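Local coordinates for protein MerB2 (Bacillus megaterium, PDB 5C17) that probably acts as an alkylmercury lyase, cleaving carbon-mercury bonds, and binds the mercury(II) ion, at residues T147-P153 with Q188-L194; Q37-E41 with Q74-G78; F10-L14 with F154-W160; K4-K8 with S199-E203. The contacts are given in a common frame with arbitrary orientation. Residue numbers count along the deposited sequence, not the author numbering.

Interaction 1: residues T147-P153 with Q188-L194; sequences TVIWTVP and QGEIMTL
Two extended segments pair antiparallel: the axes of strand segments 148-151 and 190-192 approach to 4.7 Å with their N-to-C directions 140° apart, a marked twist. The register sets Ile149 opposite Met192 and Thr151 opposite Glu190 as hydrogen-bonded pairs, with Trp150 opposite Ile191 as the non-hydrogen-bonded pair between them, CA to CA 4.7 Å. Four backbone hydrogen bonds hold it: Ile149 N to Met192 O 3.1 Å, Met192 N to Ile149 O 2.8 Å, Thr151 N to Glu190 O 2.9 Å and Glu190 N to Thr151 O 2.9 Å. Beyond the strands, water 1 continues the link, donating to Thr147 O (3.1 Å) and accepting from Leu194 N (3.1 Å).

Apolar packing differs by face. On one, Ile149 (m, t) lays CG2 3.9 Å from Met192 CG and CD1 3.8 Å from Leu194 CD2. On the other, Trp150 (chi1 t) lays its indole over the backbone just ahead of the partner strand, with Gly189 C and Glu190 N over one ring face; CZ2 is 3.3 Å from Gly189 CA and CE3 4.0 Å from Ile191 CD1. Gly189 is fully extended, and a CB there would clash with Trp150 CZ2 and Thr151 O.

Strand 148-151 is the middle of a three-stranded antiparallel sheet, with 169-171 along its other edge. The Ile149 and Met192 face packs on helices 103-113 and 194-207, while Trp150 meets Trp180 of helix 174-183 edge-to-face.

Interaction 2: residues Q37-E41 with Q74-G78; sequences QAVTE and QKIVG
A single beta bridge, with no strand on one side of it, is what makes this contact unusual: residues 37-41 link helices 22-34 and 41-48, yet Val39 pairs with Ile76 of strand 76-79 as an antiparallel hydrogen-bonded pair, CA to CA 4.9 Å. Val39 N gives to Ile76 O at 2.9 Å and Ile76 N to Val39 O at 2.8 Å. Ala38 lies nearest Val77 and Thr40 nearest Lys75, all three loop residues being extended. The arrangement is consistent with a winged-helix fold, as in the N-terminal part of MerB, the loop pairing with the wing hairpin.

Ala38 points its CB toward the strand, 4.2 Å from Val77 CG1, and its CA lies 3.4 Å from Ile76 O in a CA-H...O contact. Val39 CB (chi1 t) is 4.0 Å from Ile76 CB (m, t). Thr40 CG2 touches Lys75 CE at 3.9 Å; Thr40 N-caps helix 41-48, its OG1 hydrogen-bonded to Ser42 OG. On the strand's other side Val77 (psi -1°) and Gly78 both face Val69, a classic beta bulge.

Two backbone hydrogen bonds and a few aliphatic contacts, burying 281 Å², thus join this loop to the second strand of hairpin 68-70/76-79; with no cross-segment side-chain hydrogen bond, the pairing rests on backbone geometry.

Interaction 3: residues F10-L14 with F154-W160; sequences FYELL and FDSEAPW. With DTV ((2S,3S)-1,4-dimercaptobutane-2,3-diol), chain D.
Residues 10-14 are a regular turn of helix 5-17, closed by Leu14 N to Phe10 O at 3.0 Å, and residues 154-160 are an irregular loop curling past it. Phe154 and Asp155 are extended; the chain then turns at Ser156 and Glu157, where Asp155 OD1 accepts from Glu157 N (3.1 Å) in an Asx turn, and Pro159 is the N-cap of helix 160-164. The closest CA pair is Leu14 and Ser156, 5.6 Å. No hydrogen bond crosses the contact.

Side chains do the joining. Phe10 (chi1 t) presents its face to the edge of Phe154 (chi1 m), an edge-to-face pair with centroids 5.5 Å apart and planes at 66°, while Phe154 CB sits 4.1 Å from the Phe10 centroid as a CH-pi contact. Trp160 packs through CZ2, 3.7 Å from Leu14 CD2 and 4.1 Å from Phe10 CZ. Leu13 CD2 is 3.5 Å from Ser156 OG.

The three aromatics line the pocket of the bound dithiol: Phe154 CZ is 3.5 Å from DTV C4, Phe10 CZ 3.8 Å from DTV C1 and Trp160 CZ3 3.4 Å from DTV O3, with Asp155 O 3.5 Å from DTV S1.

Behind this wall Tyr11 and Leu14 pack on helix 194-207 and Phe154 reaches Ile104 of helix 103-113, while at the exposed side of the loop Glu157 forms salt bridges with Lys17 and Arg65.

Interaction 4: residues K4-K8 with S199-E203; sequences KTELK and SFGNE
This is a helix-helix contact between the chain's two ends: the start of helix 5-17 packs on helix 194-207 through one leucine-on-phenylalanine contact beside a salt bridge, joining the N-terminal and C-terminal helices of this MerB-family protein. Lys4, the first modelled residue, precedes the helical residues 5-8, whose first turn is closed by a hydrogen bond from Lys8 N to Lys4 O (3.1 Å). In 199-203, also helical, Asn202 N is hydrogen-bonded to Ser199 O at 3.0 Å. The closest CA atoms are those of Lys8 and Glu203, 6.1 Å apart, and the contact buries 346 Å².

Leu7 (t, p) fills the apolar part. Its CD2 lies over the face of the Phe200 ring, 3.5 Å from the centroid and 17° off the normal, a CH-pi contact, and 3.7 Å from Glu203 CB. Phe200 (chi1 -85°) also touches Ile104 and Glu108, so the ring, carried by helix 194-207, packs against both helix 5-17 and helix 103-113.

Lys4 (m, t, m, t) passes Phe200, its CD 3.8 Å from CD1 of that ring. Glu203 folds back (m, p) to meet it; this is one of its two deposited conformers. Lys8 NZ stays 4.5 Å from Glu203 OE1, too far for a salt bridge. Water 2 accepts from Lys4 NZ (3.2 Å) and Asn202 ND2 (2.8 Å). Lys4 NZ is 2.9 Å from Glu203 OE2 in the salt bridge and donates a 2.9 Å hydrogen bond to Ser199 O.

How the interactions relate
Interactions 1, 3 and 4 form a connected group around the pocket; interaction 2 stands apart. Helix 5-17 carries the first segments of both 3 and 4, whose centres are 12 Å apart: Tyr11 CE2 packs 3.6 Å from Glu203 CB, and Phe154 CD2 3.8 Å from Leu7 CD1. Interaction 1 runs straight into interaction 3, since Pro153 precedes Phe154, and meets interaction 4 where Met192 CE lies 3.7 Å from Phe200 CZ. Interaction 3 lines the dithiol pocket; the Trp160 side chain is about 6 Å from the mercury, bound by Cys102 and Cys165, and that of Thr151 about 8 Å. Interaction 2 lies across the chain's centre from 1 and 4, about 30 Å and 27 Å between centres.

Interaction 1: residues T147-P153 with Q188-L194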
# COMPACT_ATOMS: atom_id res chain seq x y z
N THR A 147 13.87 -5.32 -12.86
CA THR A 147 12.60 -5.36 -12.14
C THR A 147 11.72 -4.16 -12.49
O THR A 147 12.19 -3.02 -12.54
CB THR A 147 12.86 -5.42 -10.63
OG1 THR A 147 13.48 -6.66 -10.30
CG2 THR A 147 11.57 -5.33 -9.82
N VAL A 148 10.45 -4.44 -12.71
CA VAL A 148 9.44 -3.44 -13.03
C VAL A 148 8.15 -3.79 -12.29
O VAL A 148 8.05 -4.85 -11.67
CB VAL A 148 9.17 -3.36 -14.55
CG1 VAL A 148 10.39 -2.77 -15.29
CG2 VAL A 148 8.80 -4.74 -15.09
N ILE A 149 7.18 -2.88 -12.35
CA ILE A 149 5.89 -3.07 -11.72
C ILE A 149 4.78 -3.04 -12.78
O ILE A 149 4.85 -2.26 -13.73
CB ILE A 149 5.65 -1.98 -10.67
CG1 ILE A 149 6.56 -2.24 -9.48
CG2 ILE A 149 4.17 -1.92 -10.23
CD1 ILE A 149 6.60 -1.11 -8.44
N TRP A 150 3.80 -3.92 -12.60
CA TRP A 150 2.58 -3.92 -13.39
C TRP A 150 1.49 -3.29 -12.56
O TRP A 150 1.23 -3.74 -11.44
CB TRP A 150 2.22 -5.35 -13.75
CG TRP A 150 0.88 -5.52 -14.39
CD1 TRP A 150 -0.28 -5.87 -13.78
CD2 TRP A 150 0.58 -5.37 -15.77
NE1 TRP A 150 -1.29 -5.94 -14.68
CE2 TRP A 150 -0.79 -5.65 -15.92
CE3 TRP A 150 1.33 -5.03 -16.89
CZ2 TRP A 150 -1.44 -5.59 -17.16
CZ3 TRP A 150 0.69 -4.98 -18.12
CH2 TRP A 150 -0.68 -5.26 -18.24
N THR A 151 0.85 -2.27 -13.09
CA THR A 151 -0.21 -1.55 -12.41
C THR A 151 -1.48 -1.54 -13.26
O THR A 151 -1.44 -1.81 -14.46
CB THR A 151 0.22 -0.12 -12.06
OG1 THR A 151 -0.75 0.46 -11.19
CG2 THR A 151 0.39 0.73 -13.29
N VAL A 152 -2.60 -1.25 -12.61
CA VAL A 152 -3.89 -1.18 -13.28
C VAL A 152 -4.50 0.18 -13.00
O VAL A 152 -4.09 0.88 -12.08
CB VAL A 152 -4.85 -2.30 -12.82
CG1 VAL A 152 -4.28 -3.66 -13.18
CG2 VAL A 152 -5.14 -2.23 -11.31
N PRO A 153 -5.52 0.56 -13.79
CA PRO A 153 -6.14 1.87 -13.56
C PRO A 153 -6.71 1.99 -12.15
O PRO A 153 -7.35 1.07 -11.66
CB PRO A 153 -7.25 1.91 -14.61
CG PRO A 153 -6.76 1.02 -15.69
CD PRO A 153 -6.05 -0.09 -14.99
N GLN A 188 -6.09 -5.79 -18.12
CA GLN A 188 -5.64 -4.52 -18.68
C GLN A 188 -4.77 -3.79 -17.65
O GLN A 188 -5.09 -3.77 -16.48
CB GLN A 188 -6.85 -3.67 -19.05
CG GLN A 188 -7.83 -4.35 -20.02
CD GLN A 188 -7.22 -4.63 -21.38
OE1 GLN A 188 -6.81 -5.76 -21.69
NE2 GLN A 188 -7.15 -3.60 -22.22
N GLY A 189 -3.67 -3.21 -18.10
CA GLY A 189 -2.75 -2.53 -17.19
C GLY A 189 -1.54 -2.04 -17.95
O GLY A 189 -1.54 -2.01 -19.19
N GLU A 190 -0.50 -1.67 -17.23
CA GLU A 190 0.71 -1.19 -17.86
C GLU A 190 1.90 -1.29 -16.91
O GLU A 190 1.74 -1.45 -15.70
CB GLU A 190 0.55 0.25 -18.36
CG GLU A 190 0.38 1.29 -17.29
CD GLU A 190 0.12 2.66 -17.88
OE1 GLU A 190 1.01 3.54 -17.79
OE2 GLU A 190 -0.96 2.87 -18.46
N ILE A 191 3.08 -1.21 -17.50
CA ILE A 191 4.32 -1.25 -16.78
C ILE A 191 4.65 0.14 -16.28
O ILE A 191 4.49 1.13 -17.02
CB ILE A 191 5.45 -1.74 -17.69
CG1 ILE A 191 5.16 -3.17 -18.16
CG2 ILE A 191 6.81 -1.66 -17.02
CD1 ILE A 191 5.24 -4.21 -17.09
N MET A 192 5.14 0.21 -15.05
CA MET A 192 5.70 1.46 -14.53
C MET A 192 7.03 1.12 -13.85
O MET A 192 7.33 -0.04 -13.57
CB MET A 192 4.74 2.18 -13.57
CG MET A 192 4.38 1.35 -12.35
SD MET A 192 3.34 2.16 -11.08
CE MET A 192 4.42 3.44 -10.48
N THR A 193 7.81 2.15 -13.60
CA THR A 193 9.15 1.97 -13.09
C THR A 193 9.16 2.06 -11.58
O THR A 193 8.22 2.58 -10.94
CB THR A 193 10.10 3.03 -13.63
OG1 THR A 193 9.71 4.30 -13.11
CG2 THR A 193 10.10 3.06 -15.17
N LEU A 194 10.25 1.59 -10.99
CA LEU A 194 10.40 1.67 -9.55
C LEU A 194 10.53 3.12 -9.09
O LEU A 194 9.99 3.49 -8.04
CB LEU A 194 11.61 0.86 -9.10
CG LEU A 194 11.65 -0.60 -9.54
CD1 LEU A 194 12.72 -1.36 -8.79
CD2 LEU A 194 10.31 -1.28 -9.40
O HOH W 1 11.80 0.03 -13.16

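Interaction 2: residues Q37-E41 with Q74-G78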
# COMPACT_ATOMS: atom_id res chain seq x y z
N GLN A 37 2.13 -1.79 15.99
CA GLN A 37 1.07 -1.92 16.98
C GLN A 37 -0.28 -2.07 16.30
O GLN A 37 -0.76 -1.14 15.64
CB GLN A 37 1.08 -0.68 17.88
CG GLN A 37 -0.04 -0.62 18.92
CD GLN A 37 0.02 -1.75 19.93
OE1 GLN A 37 0.95 -1.83 20.73
NE2 GLN A 37 -0.98 -2.64 19.89
N ALA A 38 -0.92 -3.22 16.49
CA ALA A 38 -2.29 -3.41 16.03
C ALA A 38 -3.20 -2.41 16.75
O ALA A 38 -2.91 -1.98 17.88
CB ALA A 38 -2.75 -4.82 16.30
N VAL A 39 -4.31 -2.08 16.11
CA VAL A 39 -5.19 -1.02 16.56
C VAL A 39 -6.57 -1.56 16.90
O VAL A 39 -7.10 -2.42 16.21
CB VAL A 39 -5.30 0.09 15.47
CG1 VAL A 39 -6.20 1.22 15.93
CG2 VAL A 39 -3.92 0.63 15.15
N THR A 40 -7.14 -1.05 17.98
CA THR A 40 -8.50 -1.38 18.37
C THR A 40 -9.37 -0.15 18.34
O THR A 40 -8.87 0.97 18.32
CB THR A 40 -8.55 -1.92 19.78
OG1 THR A 40 -8.08 -0.90 20.68
CG2 THR A 40 -7.72 -3.17 19.92
N GLU A 41 -10.69 -0.36 18.32
CA GLU A 41 -11.58 0.79 18.30
C GLU A 41 -11.48 1.60 19.59
O GLU A 41 -11.58 2.82 19.54
CB GLU A 41 -13.04 0.43 17.97
CG GLU A 41 -13.26 0.09 16.51
CD GLU A 41 -14.73 -0.03 16.13
OE1 GLU A 41 -15.60 0.72 16.65
OE2 GLU A 41 -15.03 -0.90 15.29
N GLN A 74 -11.03 -9.04 14.73
CA GLN A 74 -11.38 -7.65 14.43
C GLN A 74 -10.36 -6.59 14.82
O GLN A 74 -10.58 -5.41 14.57
CB GLN A 74 -12.77 -7.27 14.96
CG GLN A 74 -13.87 -8.16 14.36
CD GLN A 74 -13.86 -8.17 12.83
OE1 GLN A 74 -14.24 -7.18 12.20
NE2 GLN A 74 -13.41 -9.27 12.24
N LYS A 75 -9.21 -6.97 15.37
CA LYS A 75 -8.16 -5.96 15.54
C LYS A 75 -7.65 -5.52 14.17
O LYS A 75 -7.57 -6.32 13.23
CB LYS A 75 -6.98 -6.47 16.35
CG LYS A 75 -7.32 -6.73 17.80
CD LYS A 75 -6.06 -7.00 18.61
CE LYS A 75 -6.26 -6.77 20.09
NZ LYS A 75 -5.93 -7.98 20.87
N ILE A 76 -7.30 -4.25 14.07
CA ILE A 76 -6.85 -3.67 12.80
C ILE A 76 -5.34 -3.85 12.66
O ILE A 76 -4.57 -3.41 13.52
CB ILE A 76 -7.21 -2.17 12.72
CG1 ILE A 76 -8.72 -1.96 12.88
CG2 ILE A 76 -6.71 -1.55 11.40
CD1 ILE A 76 -9.10 -0.54 13.24
N VAL A 77 -4.93 -4.50 11.57
CA VAL A 77 -3.54 -4.91 11.40
C VAL A 77 -2.90 -4.38 10.12
O VAL A 77 -1.72 -4.63 9.86
CB VAL A 77 -3.40 -6.45 11.43
CG1 VAL A 77 -3.75 -6.98 12.82
CG2 VAL A 77 -4.28 -7.12 10.35
N GLY A 78 -3.66 -3.65 9.32
CA GLY A 78 -3.12 -3.07 8.11
C GLY A 78 -3.90 -1.85 7.69
O GLY A 78 -5.10 -1.76 7.98

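Interaction 3: residues F10-L14 with F154-W160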
# COMPACT_ATOMS: atom_id res chain seq x y z
N PHE A 10 -7.24 10.96 -8.29
CA PHE A 10 -7.78 9.79 -7.60
C PHE A 10 -7.93 10.06 -6.12
O PHE A 10 -8.98 9.79 -5.54
CB PHE A 10 -6.87 8.57 -7.87
CG PHE A 10 -7.01 7.45 -6.85
CD1 PHE A 10 -8.02 6.49 -6.95
CD2 PHE A 10 -6.08 7.32 -5.82
CE1 PHE A 10 -8.11 5.47 -6.01
CE2 PHE A 10 -6.18 6.30 -4.88
CZ PHE A 10 -7.18 5.37 -4.99
N TYR A 11 -6.90 10.60 -5.49
CA TYR A 11 -6.98 10.84 -4.06
C TYR A 11 -7.94 11.96 -3.72
O TYR A 11 -8.60 11.90 -2.68
CB TYR A 11 -5.60 11.17 -3.51
CG TYR A 11 -4.72 10.00 -3.23
CD1 TYR A 11 -5.04 9.08 -2.25
CD2 TYR A 11 -3.53 9.83 -3.91
CE1 TYR A 11 -4.22 8.01 -1.96
CE2 TYR A 11 -2.69 8.77 -3.64
CZ TYR A 11 -3.03 7.86 -2.67
OH TYR A 11 -2.18 6.82 -2.39
N GLU A 12 -8.03 12.98 -4.56
CA GLU A 12 -8.99 14.05 -4.30
C GLU A 12 -10.42 13.52 -4.36
O GLU A 12 -11.27 13.89 -3.54
CB GLU A 12 -8.80 15.22 -5.26
CG GLU A 12 -7.54 16.01 -4.97
CD GLU A 12 -7.37 17.20 -5.88
OE1 GLU A 12 -6.41 17.96 -5.65
OE2 GLU A 12 -8.20 17.38 -6.81
N LEU A 13 -10.70 12.66 -5.35
CA LEU A 13 -12.03 12.07 -5.47
C LEU A 13 -12.33 11.17 -4.27
O LEU A 13 -13.41 11.20 -3.68
CB LEU A 13 -12.16 11.28 -6.78
CG LEU A 13 -13.48 10.54 -7.00
CD1 LEU A 13 -14.67 11.47 -6.94
CD2 LEU A 13 -13.42 9.81 -8.34
N LEU A 14 -11.35 10.37 -3.87
CA LEU A 14 -11.52 9.51 -2.71
C LEU A 14 -11.79 10.33 -1.43
O LEU A 14 -12.68 9.99 -0.65
CB LEU A 14 -10.29 8.62 -2.53
CG LEU A 14 -10.33 7.59 -1.41
CD1 LEU A 14 -11.52 6.66 -1.51
CD2 LEU A 14 -9.04 6.81 -1.45
N PHE A 154 -6.46 3.11 -11.48
CA PHE A 154 -6.98 3.26 -10.16
C PHE A 154 -8.46 3.71 -10.31
O PHE A 154 -8.86 4.33 -11.24
CB PHE A 154 -6.12 4.16 -9.19
CG PHE A 154 -4.73 3.59 -8.81
CD1 PHE A 154 -4.25 2.39 -9.29
CD2 PHE A 154 -3.95 4.27 -7.90
CE1 PHE A 154 -3.02 1.91 -8.93
CE2 PHE A 154 -2.71 3.78 -7.53
CZ PHE A 154 -2.25 2.60 -8.06
N ASP A 155 -9.19 3.36 -9.30
CA ASP A 155 -10.67 3.18 -9.24
C ASP A 155 -11.03 3.68 -7.81
O ASP A 155 -10.64 3.10 -6.88
CB ASP A 155 -10.95 1.66 -9.49
CG ASP A 155 -12.43 1.22 -9.48
OD1 ASP A 155 -13.25 1.71 -8.73
OD2 ASP A 155 -12.74 0.25 -10.18
N SER A 156 -11.70 4.77 -7.69
CA SER A 156 -12.13 5.31 -6.39
C SER A 156 -13.18 4.49 -5.65
O SER A 156 -13.39 4.74 -4.51
CB SER A 156 -12.72 6.65 -6.56
OG SER A 156 -13.90 6.57 -7.23
N GLU A 157 -13.76 3.50 -6.30
CA GLU A 157 -14.72 2.65 -5.60
C GLU A 157 -14.21 1.24 -5.39
O GLU A 157 -14.84 0.46 -4.71
CB GLU A 157 -16.05 2.65 -6.35
CG GLU A 157 -16.84 3.91 -6.15
CD GLU A 157 -17.29 4.11 -4.70
OE1 GLU A 157 -17.79 3.16 -4.07
OE2 GLU A 157 -17.15 5.24 -4.20
N ALA A 158 -13.05 0.93 -5.96
CA ALA A 158 -12.49 -0.40 -5.86
C ALA A 158 -11.90 -0.60 -4.48
O ALA A 158 -11.26 0.30 -3.97
CB ALA A 158 -11.42 -0.60 -6.91
N PRO A 159 -12.14 -1.77 -3.88
CA PRO A 159 -11.45 -2.04 -2.62
C PRO A 159 -9.95 -2.20 -2.83
O PRO A 159 -9.51 -2.61 -3.92
CB PRO A 159 -12.08 -3.35 -2.14
CG PRO A 159 -12.61 -4.00 -3.37
CD PRO A 159 -13.00 -2.90 -4.30
N TRP A 160 -9.16 -1.88 -1.81
CA TRP A 160 -7.71 -1.88 -1.94
C TRP A 160 -7.11 -3.27 -1.65
O TRP A 160 -6.73 -4.00 -2.57
CB TRP A 160 -7.05 -0.84 -1.02
CG TRP A 160 -7.29 0.64 -1.30
CD1 TRP A 160 -8.38 1.23 -1.88
CD2 TRP A 160 -6.40 1.73 -0.96
NE1 TRP A 160 -8.21 2.60 -1.96
CE2 TRP A 160 -7.00 2.93 -1.39
CE3 TRP A 160 -5.14 1.79 -0.32
CZ2 TRP A 160 -6.39 4.18 -1.20
CZ3 TRP A 160 -4.53 3.03 -0.17
CH2 TRP A 160 -5.16 4.20 -0.60
S1 DTV D . -7.50 1.76 -6.05
C1 DTV D . -5.77 1.95 -5.61
C2 DTV D . -5.39 1.21 -4.35
O2 DTV D . -5.49 -0.18 -4.55
C3 DTV D . -3.96 1.51 -3.87
O3 DTV D . -3.87 2.88 -3.53
C4 DTV D . -2.89 1.17 -4.89
S4 DTV D . -1.28 0.94 -4.15

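Interaction 4: residues K4-K8 with S199-E203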
# COMPACT_ATOMS: atom_id res chain seq x y z
N LYS A 4 1.37 12.17 -13.24
CA LYS A 4 0.75 11.77 -11.97
C LYS A 4 -0.52 12.57 -11.68
O LYS A 4 -1.06 12.49 -10.58
CB LYS A 4 1.73 11.93 -10.80
CG LYS A 4 2.75 10.81 -10.67
CD LYS A 4 3.35 10.77 -9.28
CE LYS A 4 4.10 12.05 -8.95
NZ LYS A 4 4.61 12.04 -7.55
N THR A 5 -1.01 13.31 -12.67
CA THR A 5 -2.26 14.06 -12.52
C THR A 5 -3.35 13.09 -12.10
O THR A 5 -4.15 13.37 -11.21
CB THR A 5 -2.65 14.76 -13.84
OG1 THR A 5 -1.70 15.80 -14.12
CG2 THR A 5 -4.05 15.37 -13.76
N GLU A 6 -3.36 11.93 -12.73
CA GLU A 6 -4.37 10.94 -12.47
C GLU A 6 -4.34 10.51 -10.99
O GLU A 6 -5.40 10.40 -10.36
CB GLU A 6 -4.17 9.76 -13.41
CG GLU A 6 -5.18 8.65 -13.24
CD GLU A 6 -5.00 7.54 -14.25
OE1 GLU A 6 -4.41 7.79 -15.31
OE2 GLU A 6 -5.46 6.41 -13.97
N LEU A 7 -3.16 10.26 -10.42
CA LEU A 7 -3.06 9.83 -9.03
C LEU A 7 -3.55 10.90 -8.05
O LEU A 7 -4.27 10.61 -7.10
CB LEU A 7 -1.62 9.43 -8.69
CG LEU A 7 -1.41 8.85 -7.30
CD1 LEU A 7 -2.28 7.59 -7.09
CD2 LEU A 7 0.06 8.55 -7.11
N LYS A 8 -3.13 12.13 -8.27
CA LYS A 8 -3.59 13.25 -7.44
C LYS A 8 -5.11 13.33 -7.49
O LYS A 8 -5.77 13.50 -6.46
CB LYS A 8 -2.99 14.57 -7.94
CG LYS A 8 -1.49 14.55 -8.04
CD LYS A 8 -0.94 15.89 -8.49
CE LYS A 8 0.57 15.92 -8.34
NZ LYS A 8 1.10 17.28 -8.58
N SER A 199 7.82 7.86 -6.24
CA SER A 199 7.22 9.19 -6.27
C SER A 199 5.74 9.16 -5.86
O SER A 199 5.20 10.17 -5.41
CB SER A 199 7.37 9.80 -7.66
OG SER A 199 6.39 9.29 -8.52
N PHE A 200 5.09 8.01 -5.98
CA PHE A 200 3.69 7.91 -5.59
C PHE A 200 3.49 8.21 -4.10
O PHE A 200 2.42 8.61 -3.69
CB PHE A 200 3.14 6.52 -5.88
CG PHE A 200 2.65 6.33 -7.29
CD1 PHE A 200 3.07 7.14 -8.34
CD2 PHE A 200 1.74 5.33 -7.57
CE1 PHE A 200 2.59 6.94 -9.63
CE2 PHE A 200 1.26 5.12 -8.86
CZ PHE A 200 1.68 5.93 -9.88
N GLY A 201 4.53 8.02 -3.29
CA GLY A 201 4.41 8.31 -1.87
C GLY A 201 4.13 9.77 -1.61
O GLY A 201 3.60 10.10 -0.55
N ASN A 202 4.51 10.66 -2.53
CA ASN A 202 4.16 12.07 -2.42
C ASN A 202 2.65 12.26 -2.27
O ASN A 202 2.18 13.00 -1.41
CB ASN A 202 4.60 12.85 -3.67
CG ASN A 202 6.11 13.02 -3.77
OD1 ASN A 202 6.84 12.77 -2.83
ND2 ASN A 202 6.57 13.49 -4.93
N GLU A 203 1.90 11.55 -3.11
CA GLU A 203 0.46 11.70 -3.15
C GLU A 203 -0.18 11.02 -1.93
O GLU A 203 -1.18 11.49 -1.40
CB GLU A 203 -0.08 11.15 -4.47
CG GLU A 203 0.07 12.13 -5.65
CD GLU A 203 1.48 12.19 -6.25
OE1 GLU A 203 1.74 13.13 -7.03
OE2 GLU A 203 2.31 11.29 -6.00
O HOH W 2 4.49 14.95 -6.16